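TRNA (guanine(9)-N1)-methyltransferase (Schizosaccharomyces pombe, PDB 4JWH) methylates N1 of guanine at position 9 of cytoplasmic tRNA, taking the methyl group from S-adenosyl-L-methionine and releasing S-adenosyl-L-homocysteine. Local coordinates at residues K154-Q157 against D158-L161; K162-Q165 against N166-R170; R268-E271 against K272-E276. All coordinates share one frame; numbering follows the deposited sequence.

Contact 1 (K154-Q157 against D158-L161); sequences KTRQ and DFVL
Four successive i to i+4 backbone hydrogen bonds tie K154-Q157 to D158-L161. The shortest runs from L161 N to Q157 O at 2.7 Å, and the straightest from V160 N to R156 O, with 171° at the hydrogen. F159 N to T155 O (2.9 Å) and the longer D158 N to K154 O (3.2 Å) complete the set. The carboxylate of D158 turns away from this turn of helix and is hydrogen-bonded through OD1 to Q165 NE2 in the loop that follows.

All eight residues belong to helix 151-161, the crossover helix of a beta-alpha-beta unit that links parallel strands 143-147 and 171-173 in the SPOUT-type methyltransferase domain.

Among the side chains, R156 reaches both V160 and F159. Its chain bends at chi2 (66°), which swings the guanidinium back over V160: CG2 of V160 sits against one of its faces, 3.3 Å from R156 NE. R156 NH1 meets F159 at CD1 (3.6 Å), the guanidinium and ring planes only 20° apart. An alanine here, lacking the guanidinium and its chain, would probably leave V160 CG2 bare on that side and open a gap toward I121, N122 and C125 of helix 118-137. On another side of the helix, Q157 CG lies 3.8 Å from L161 CD1, and L161 in turn packs on W168.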
loop_
_atom_site.group_PDB
_atom_site.type_symbol
_atom_site.label_atom_id
_atom_site.label_comp_id
_atom_site.label_asym_id
_atom_site.label_seq_id
_atom_site.Cartn_x
_atom_site.Cartn_y
_atom_site.Cartn_z
ATOM N N LYS A 154 14.878 5.837 -2.588
ATOM C CA LYS A 154 15.845 4.731 -2.586
ATOM C C LYS A 154 17.150 5.114 -1.848
ATOM O O LYS A 154 17.693 4.331 -1.091
ATOM C CB LYS A 154 16.155 4.283 -4.021
ATOM C CG LYS A 154 17.110 3.081 -4.131
ATOM C CD LYS A 154 17.430 2.771 -5.600
ATOM C CE LYS A 154 18.269 1.515 -5.734
ATOM N NZ LYS A 154 19.509 1.667 -4.883
ATOM N N THR A 155 17.654 6.307 -2.094
ATOM C CA THR A 155 18.842 6.796 -1.350
ATOM C C THR A 155 18.573 6.798 0.167
ATOM O O THR A 155 19.277 6.139 0.934
ATOM C CB THR A 155 19.200 8.185 -1.838
ATOM O OG1 THR A 155 19.412 8.120 -3.258
ATOM C CG2 THR A 155 20.451 8.769 -1.114
ATOM N N ARG A 156 17.513 7.502 0.564
ATOM C CA ARG A 156 17.102 7.611 1.966
ATOM C C ARG A 156 16.990 6.242 2.616
ATOM O O ARG A 156 17.543 6.003 3.697
ATOM C CB ARG A 156 15.759 8.350 2.067
ATOM C CG ARG A 156 15.200 8.477 3.492
ATOM C CD ARG A 156 16.090 9.355 4.345
ATOM N NE ARG A 156 15.616 9.415 5.720
ATOM C CZ ARG A 156 16.340 9.841 6.753
ATOM N NH1 ARG A 156 17.604 10.223 6.580
ATOM N NH2 ARG A 156 15.799 9.866 7.968
ATOM N N GLN A 157 16.287 5.331 1.948
ATOM C CA GLN A 157 16.137 3.961 2.435
ATOM C C GLN A 157 17.471 3.308 2.764
ATOM O O GLN A 157 17.633 2.733 3.828
ATOM C CB GLN A 157 15.372 3.088 1.440
ATOM C CG GLN A 157 15.121 1.696 1.951
ATOM C CD GLN A 157 14.410 0.836 0.944
ATOM O OE1 GLN A 157 14.969 0.504 -0.104
ATOM N NE2 GLN A 157 13.166 0.455 1.254
ATOM N N ASP A 158 18.409 3.357 1.833
ATOM C CA ASP A 158 19.706 2.730 2.064
ATOM C C ASP A 158 20.540 3.479 3.131
ATOM O O ASP A 158 21.296 2.864 3.878
ATOM C CB ASP A 158 20.460 2.582 0.744
ATOM C CG ASP A 158 21.798 1.929 0.921
ATOM O OD1 ASP A 158 21.855 0.715 1.244
ATOM O OD2 ASP A 158 22.796 2.654 0.739
ATOM N N PHE A 159 20.377 4.801 3.199
ATOM C CA PHE A 159 21.018 5.624 4.232
ATOM C C PHE A 159 20.542 5.189 5.601
ATOM O O PHE A 159 21.360 4.921 6.502
ATOM C CB PHE A 159 20.695 7.111 4.031
ATOM C CG PHE A 159 21.297 8.026 5.090
ATOM C CD1 PHE A 159 20.601 8.316 6.264
ATOM C CD2 PHE A 159 22.557 8.608 4.897
ATOM C CE1 PHE A 159 21.149 9.161 7.244
ATOM C CE2 PHE A 159 23.119 9.459 5.860
ATOM C CZ PHE A 159 22.413 9.739 7.039
ATOM N N VAL A 160 19.216 5.124 5.757
ATOM C CA VAL A 160 18.613 4.734 7.027
ATOM C C VAL A 160 18.843 3.259 7.325
ATOM O O VAL A 160 19.261 2.912 8.423
ATOM C CB VAL A 160 17.094 5.040 7.108
ATOM C CG1 VAL A 160 16.586 4.752 8.504
ATOM C CG2 VAL A 160 16.812 6.494 6.759
ATOM N N LEU A 161 18.578 2.387 6.363
ATOM C CA LEU A 161 18.612 0.962 6.659
ATOM C C LEU A 161 19.995 0.340 6.529
ATOM O O LEU A 161 20.203 -0.774 6.996
ATOM C CB LEU A 161 17.616 0.190 5.800
ATOM C CG LEU A 161 16.146 0.280 6.215
ATOM C CD1 LEU A 161 15.328 -0.383 5.149
ATOM C CD2 LEU A 161 15.904 -0.372 7.582
#

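Contact 2 (K162-Q165 against N166-R170); sequences KGQQ and NNWKR
G163 O takes the amide of N166 at 3.2 Å, a bent bond with 140° at the hydrogen. The chain has already left helix 151-161 at K162, and G163, also with positive phi, continues the turn.

Q164 grips N167 twice. Its backbone O accepts from N167 N (2.8 Å), and its side-chain OE1 accepts from N167 ND2, also at 2.8 Å. In the second bond the donor stands above the carbonyl plane of Q164 and the two amide planes are 74° apart, so the groups meet crosswise. The bend of Q164 at chi2 (54°) brings OE1 back to N167.

Q165 O receives W168 N at 3.1 Å, the last of three consecutive i to i+3 bonds that mark a short 3-10 turn. One face of the W168 indole lies on the backbone of Q165: CA sits 3.8 Å from the centroid of the five-membered ring, almost exactly on its normal, a CH-pi contact. The Q165 amide runs alongside that of N166, its NE2 held by D158 OD1.

Beyond this turn W168 stacks on H132 of helix 118-137 and meets Y171 of strand 171-173 edge-to-face. The hold within the turn is polar but uncharged, so it does not depend on an ion pair, and the indole face fixes W168 against Q165.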
loop_
_atom_site.group_PDB
_atom_site.type_symbol
_atom_site.label_atom_id
_atom_site.label_comp_id
_atom_site.label_asym_id
_atom_site.label_seq_id
_atom_site.Cartn_x
_atom_site.Cartn_y
_atom_site.Cartn_z
ATOM N N LYS A 162 20.914 1.069 5.894
ATOM C CA LYS A 162 22.306 0.633 5.686
ATOM C C LYS A 162 22.379 -0.731 5.012
ATOM O O LYS A 162 23.089 -1.617 5.486
ATOM C CB LYS A 162 23.104 0.638 7.002
ATOM C CG LYS A 162 23.431 2.024 7.515
ATOM C CD LYS A 162 23.463 2.065 9.029
ATOM C CE LYS A 162 23.483 3.506 9.519
ATOM N NZ LYS A 162 23.272 3.601 10.995
ATOM N N GLY A 163 21.640 -0.891 3.912
ATOM C CA GLY A 163 21.715 -2.108 3.094
ATOM C C GLY A 163 20.839 -3.255 3.572
ATOM O O GLY A 163 20.743 -4.286 2.905
ATOM N N GLN A 164 20.196 -3.082 4.729
ATOM C CA GLN A 164 19.297 -4.104 5.265
ATOM C C GLN A 164 18.097 -4.406 4.344
ATOM O O GLN A 164 17.585 -5.531 4.341
ATOM C CB GLN A 164 18.820 -3.740 6.682
ATOM C CG GLN A 164 17.936 -4.805 7.351
ATOM C CD GLN A 164 18.577 -6.200 7.393
ATOM O OE1 GLN A 164 19.793 -6.347 7.238
ATOM N NE2 GLN A 164 17.754 -7.226 7.617
ATOM N N GLN A 165 17.673 -3.407 3.563
ATOM C CA GLN A 165 16.545 -3.580 2.631
ATOM C C GLN A 165 16.793 -4.698 1.619
ATOM O O GLN A 165 15.855 -5.386 1.186
ATOM C CB GLN A 165 16.237 -2.263 1.912
ATOM C CG GLN A 165 17.237 -1.857 0.807
ATOM C CD GLN A 165 18.478 -1.136 1.307
ATOM O OE1 GLN A 165 18.749 -1.064 2.508
ATOM N NE2 GLN A 165 19.250 -0.599 0.374
ATOM N N ASN A 166 18.063 -4.868 1.250
ATOM C CA ASN A 166 18.478 -5.929 0.334
ATOM C C ASN A 166 18.284 -7.300 0.933
ATOM O O ASN A 166 18.369 -8.300 0.221
ATOM C CB ASN A 166 19.935 -5.744 -0.100
ATOM C CG ASN A 166 20.159 -4.451 -0.838
ATOM O OD1 ASN A 166 19.373 -4.074 -1.702
ATOM N ND2 ASN A 166 21.224 -3.752 -0.495
ATOM N N ASN A 167 18.007 -7.343 2.243
ATOM C CA ASN A 167 17.777 -8.600 2.949
ATOM C C ASN A 167 16.294 -8.953 3.112
ATOM O O ASN A 167 15.956 -10.108 3.397
ATOM C CB ASN A 167 18.467 -8.590 4.322
ATOM C CG ASN A 167 20.010 -8.626 4.226
ATOM O OD1 ASN A 167 20.596 -9.023 3.202
ATOM N ND2 ASN A 167 20.662 -8.203 5.301
ATOM N N TRP A 168 15.411 -7.959 2.923
ATOM C CA TRP A 168 13.949 -8.146 3.073
ATOM C C TRP A 168 13.432 -9.319 2.259
ATOM O O TRP A 168 14.001 -9.631 1.229
ATOM C CB TRP A 168 13.205 -6.878 2.650
ATOM C CG TRP A 168 13.323 -5.737 3.623
ATOM C CD1 TRP A 168 14.045 -5.708 4.798
ATOM C CD2 TRP A 168 12.741 -4.431 3.475
ATOM N NE1 TRP A 168 13.917 -4.466 5.394
ATOM C CE2 TRP A 168 13.128 -3.667 4.604
ATOM C CE3 TRP A 168 11.934 -3.835 2.500
ATOM C CZ2 TRP A 168 12.717 -2.353 4.789
ATOM C CZ3 TRP A 168 11.538 -2.525 2.674
ATOM C CH2 TRP A 168 11.933 -1.794 3.815
ATOM N N LYS A 169 12.358 -9.955 2.724
ATOM C CA LYS A 169 11.703 -11.074 2.030
ATOM C C LYS A 169 10.300 -10.690 1.485
ATOM O O LYS A 169 9.698 -9.733 1.970
ATOM C CB LYS A 169 11.552 -12.253 2.994
ATOM C CG LYS A 169 12.890 -12.751 3.576
ATOM C CD LYS A 169 12.692 -13.994 4.441
ATOM C CE LYS A 169 14.017 -14.534 4.918
ATOM N NZ LYS A 169 13.769 -15.746 5.742
ATOM N N ARG A 170 9.796 -11.443 0.498
ATOM C CA ARG A 170 8.497 -11.174 -0.145
ATOM C C ARG A 170 8.394 -9.700 -0.555
ATOM O O ARG A 170 7.345 -9.064 -0.420
ATOM C CB ARG A 170 7.313 -11.574 0.768
ATOM C CG ARG A 170 7.046 -13.073 0.864
ATOM C CD ARG A 170 5.533 -13.396 0.934
ATOM N NE ARG A 170 5.243 -14.638 0.215
ATOM C CZ ARG A 170 4.134 -14.904 -0.483
ATOM N NH1 ARG A 170 3.127 -14.032 -0.573
ATOM N NH2 ARG A 170 4.031 -16.082 -1.090
#

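Contact 3 (R268-E271 against K272-E276); sequences RDWE and KAFME
K272 donates its backbone N to D269 OD2 at 3.2 Å, so D269 is the N-cap of helix 270-277. The donor meets this oxygen from above the carboxylate plane. D269 stands with CG opposite its own backbone N (chi1 175°), a setting that lays the carboxylate over the first turn. The D269 and K272 side chains cross at about a right angle without their charged ends meeting; the ammonium of K272 is drawn elsewhere, in a cation-pi contact with Y267.

A273 N reaches back to D269 O in a weak bond of 3.5 Å, and the methyl of A273 lies against W270 O.

This is the start of the last helix modelled in the SPOUT-type methyltransferase domain, set against helix 254-267: A273 touches L263, both W270 and F274 touch I260, and W270 stacks on W264. W270 also gives its NE1 to T201 O, and its side chain comes within about 4 Å of that of L238, an S-adenosyl-L-methionine-binding residue.

F274 N makes the straightest bond, to W270 O, at 2.9 Å and 176°. The same oxygen lies over one face of the F274 ring, off-centre toward the rim, and so meets both the amide and the ring of one residue. CE2 of that ring packs on W270 CB at 3.7 Å. The F274 side chain lies about 6 Å from that of L252, another S-adenosyl-L-methionine-binding residue, and about 8 Å from the bound S-adenosyl-L-homocysteine.

M275 N bonds to E271 O at 2.9 Å. The M275 side chain returns over the same acceptor, with CG against E271 O. E276 continues the helix with its N bonded to K272 O.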
loop_
_atom_site.group_PDB
_atom_site.type_symbol
_atom_site.label_atom_id
_atom_site.label_comp_id
_atom_site.label_asym_id
_atom_site.label_seq_id
_atom_site.Cartn_x
_atom_site.Cartn_y
_atom_site.Cartn_z
ATOM N N ARG A 268 -11.108 -10.968 7.720
ATOM C CA ARG A 268 -12.215 -10.799 6.749
ATOM C C ARG A 268 -13.403 -9.961 7.256
ATOM O O ARG A 268 -14.579 -10.188 6.888
ATOM C CB ARG A 268 -12.615 -12.139 6.127
ATOM C CG ARG A 268 -11.491 -12.729 5.260
ATOM C CD ARG A 268 -11.874 -14.070 4.681
ATOM N NE ARG A 268 -12.788 -13.926 3.550
ATOM C CZ ARG A 268 -12.400 -13.819 2.276
ATOM N NH1 ARG A 268 -11.103 -13.842 1.960
ATOM N NH2 ARG A 268 -13.315 -13.677 1.313
ATOM N N ASP A 269 -13.055 -8.948 8.052
ATOM C CA ASP A 269 -13.975 -8.113 8.815
ATOM C C ASP A 269 -13.329 -6.725 8.779
ATOM O O ASP A 269 -12.220 -6.526 9.321
ATOM C CB ASP A 269 -14.027 -8.719 10.238
ATOM C CG ASP A 269 -14.856 -7.901 11.239
ATOM O OD1 ASP A 269 -15.178 -8.474 12.312
ATOM O OD2 ASP A 269 -15.186 -6.727 10.987
ATOM N N TRP A 270 -13.961 -5.759 8.111
ATOM C CA TRP A 270 -13.308 -4.449 8.022
ATOM C C TRP A 270 -13.311 -3.759 9.369
ATOM O O TRP A 270 -12.375 -3.047 9.685
ATOM C CB TRP A 270 -13.911 -3.513 6.955
ATOM C CG TRP A 270 -13.775 -4.033 5.578
ATOM C CD1 TRP A 270 -14.735 -4.676 4.846
ATOM C CD2 TRP A 270 -12.627 -3.921 4.737
ATOM N NE1 TRP A 270 -14.235 -5.007 3.608
ATOM C CE2 TRP A 270 -12.946 -4.549 3.513
ATOM C CE3 TRP A 270 -11.339 -3.378 4.912
ATOM C CZ2 TRP A 270 -12.030 -4.650 2.461
ATOM C CZ3 TRP A 270 -10.421 -3.476 3.861
ATOM C CH2 TRP A 270 -10.779 -4.118 2.651
ATOM N N GLU A 271 -14.362 -3.978 10.160
ATOM C CA GLU A 271 -14.494 -3.259 11.442
ATOM C C GLU A 271 -13.342 -3.603 12.382
ATOM O O GLU A 271 -12.787 -2.722 13.025
ATOM C CB GLU A 271 -15.884 -3.463 12.067
ATOM C CG GLU A 271 -16.973 -2.992 11.071
ATOM C CD GLU A 271 -18.409 -3.067 11.573
ATOM O OE1 GLU A 271 -18.885 -4.181 11.901
ATOM O OE2 GLU A 271 -19.059 -1.995 11.623
ATOM N N LYS A 272 -12.954 -4.874 12.416
ATOM C CA LYS A 272 -11.863 -5.299 13.272
ATOM C C LYS A 272 -10.546 -4.683 12.827
ATOM O O LYS A 272 -9.742 -4.288 13.661
ATOM C CB LYS A 272 -11.734 -6.812 13.321
ATOM C CG LYS A 272 -11.013 -7.256 14.572
ATOM C CD LYS A 272 -11.126 -8.734 14.789
ATOM C CE LYS A 272 -10.236 -9.136 15.962
ATOM N NZ LYS A 272 -10.315 -10.607 16.197
ATOM N N ALA A 273 -10.323 -4.643 11.514
ATOM C CA ALA A 273 -9.087 -4.120 10.942
ATOM C C ALA A 273 -8.971 -2.625 11.284
ATOM O O ALA A 273 -7.921 -2.160 11.766
ATOM C CB ALA A 273 -9.088 -4.343 9.441
ATOM N N PHE A 274 -10.061 -1.883 11.071
ATOM C CA PHE A 274 -10.096 -0.479 11.463
ATOM C C PHE A 274 -9.864 -0.319 12.984
ATOM O O PHE A 274 -9.091 0.522 13.409
ATOM C CB PHE A 274 -11.438 0.185 11.081
ATOM C CG PHE A 274 -11.732 0.182 9.614
ATOM C CD1 PHE A 274 -10.731 0.369 8.682
ATOM C CD2 PHE A 274 -13.050 0.034 9.158
ATOM C CE1 PHE A 274 -11.024 0.395 7.321
ATOM C CE2 PHE A 274 -13.346 0.063 7.800
ATOM C CZ PHE A 274 -12.321 0.242 6.882
ATOM N N MET A 275 -10.534 -1.139 13.788
ATOM C CA MET A 275 -10.426 -1.046 15.254
ATOM C C MET A 275 -8.995 -1.240 15.737
ATOM O O MET A 275 -8.541 -0.598 16.696
ATOM C CB MET A 275 -11.411 -1.992 15.940
ATOM C CG MET A 275 -12.866 -1.537 15.755
ATOM S SD MET A 275 -14.082 -2.617 16.534
ATOM C CE MET A 275 -14.077 -1.951 18.209
ATOM N N GLU A 276 -8.261 -2.073 15.017
ATOM C CA GLU A 276 -6.883 -2.354 15.353
ATOM C C GLU A 276 -5.930 -1.256 14.871
ATOM O O GLU A 276 -4.997 -0.885 15.567
ATOM C CB GLU A 276 -6.489 -3.727 14.785
ATOM C CG GLU A 276 -5.333 -4.392 15.503
ATOM C CD GLU A 276 -5.639 -4.703 16.965
ATOM O OE1 GLU A 276 -6.675 -5.361 17.258
ATOM O OE2 GLU A 276 -4.827 -4.277 17.823
#

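Overall arrangement
From the N terminus, contact 1 comes first, within the crossover helix 151-161 that follows strand 143-147. Contact 2 begins where it ends and closes a short turn in the loop from that helix to strand 171-173, an outermost strand of the parallel sheet; the two contacts touch. Much later in the chain comes contact 3, which caps helix 270-277 where it packs on helix 254-267. Its centre lies about 32 Å from that of contact 1, across the chain's centre. All three are local and follow in series; none nests or crosses another. Contact 3 alone neighbours the cofactor site.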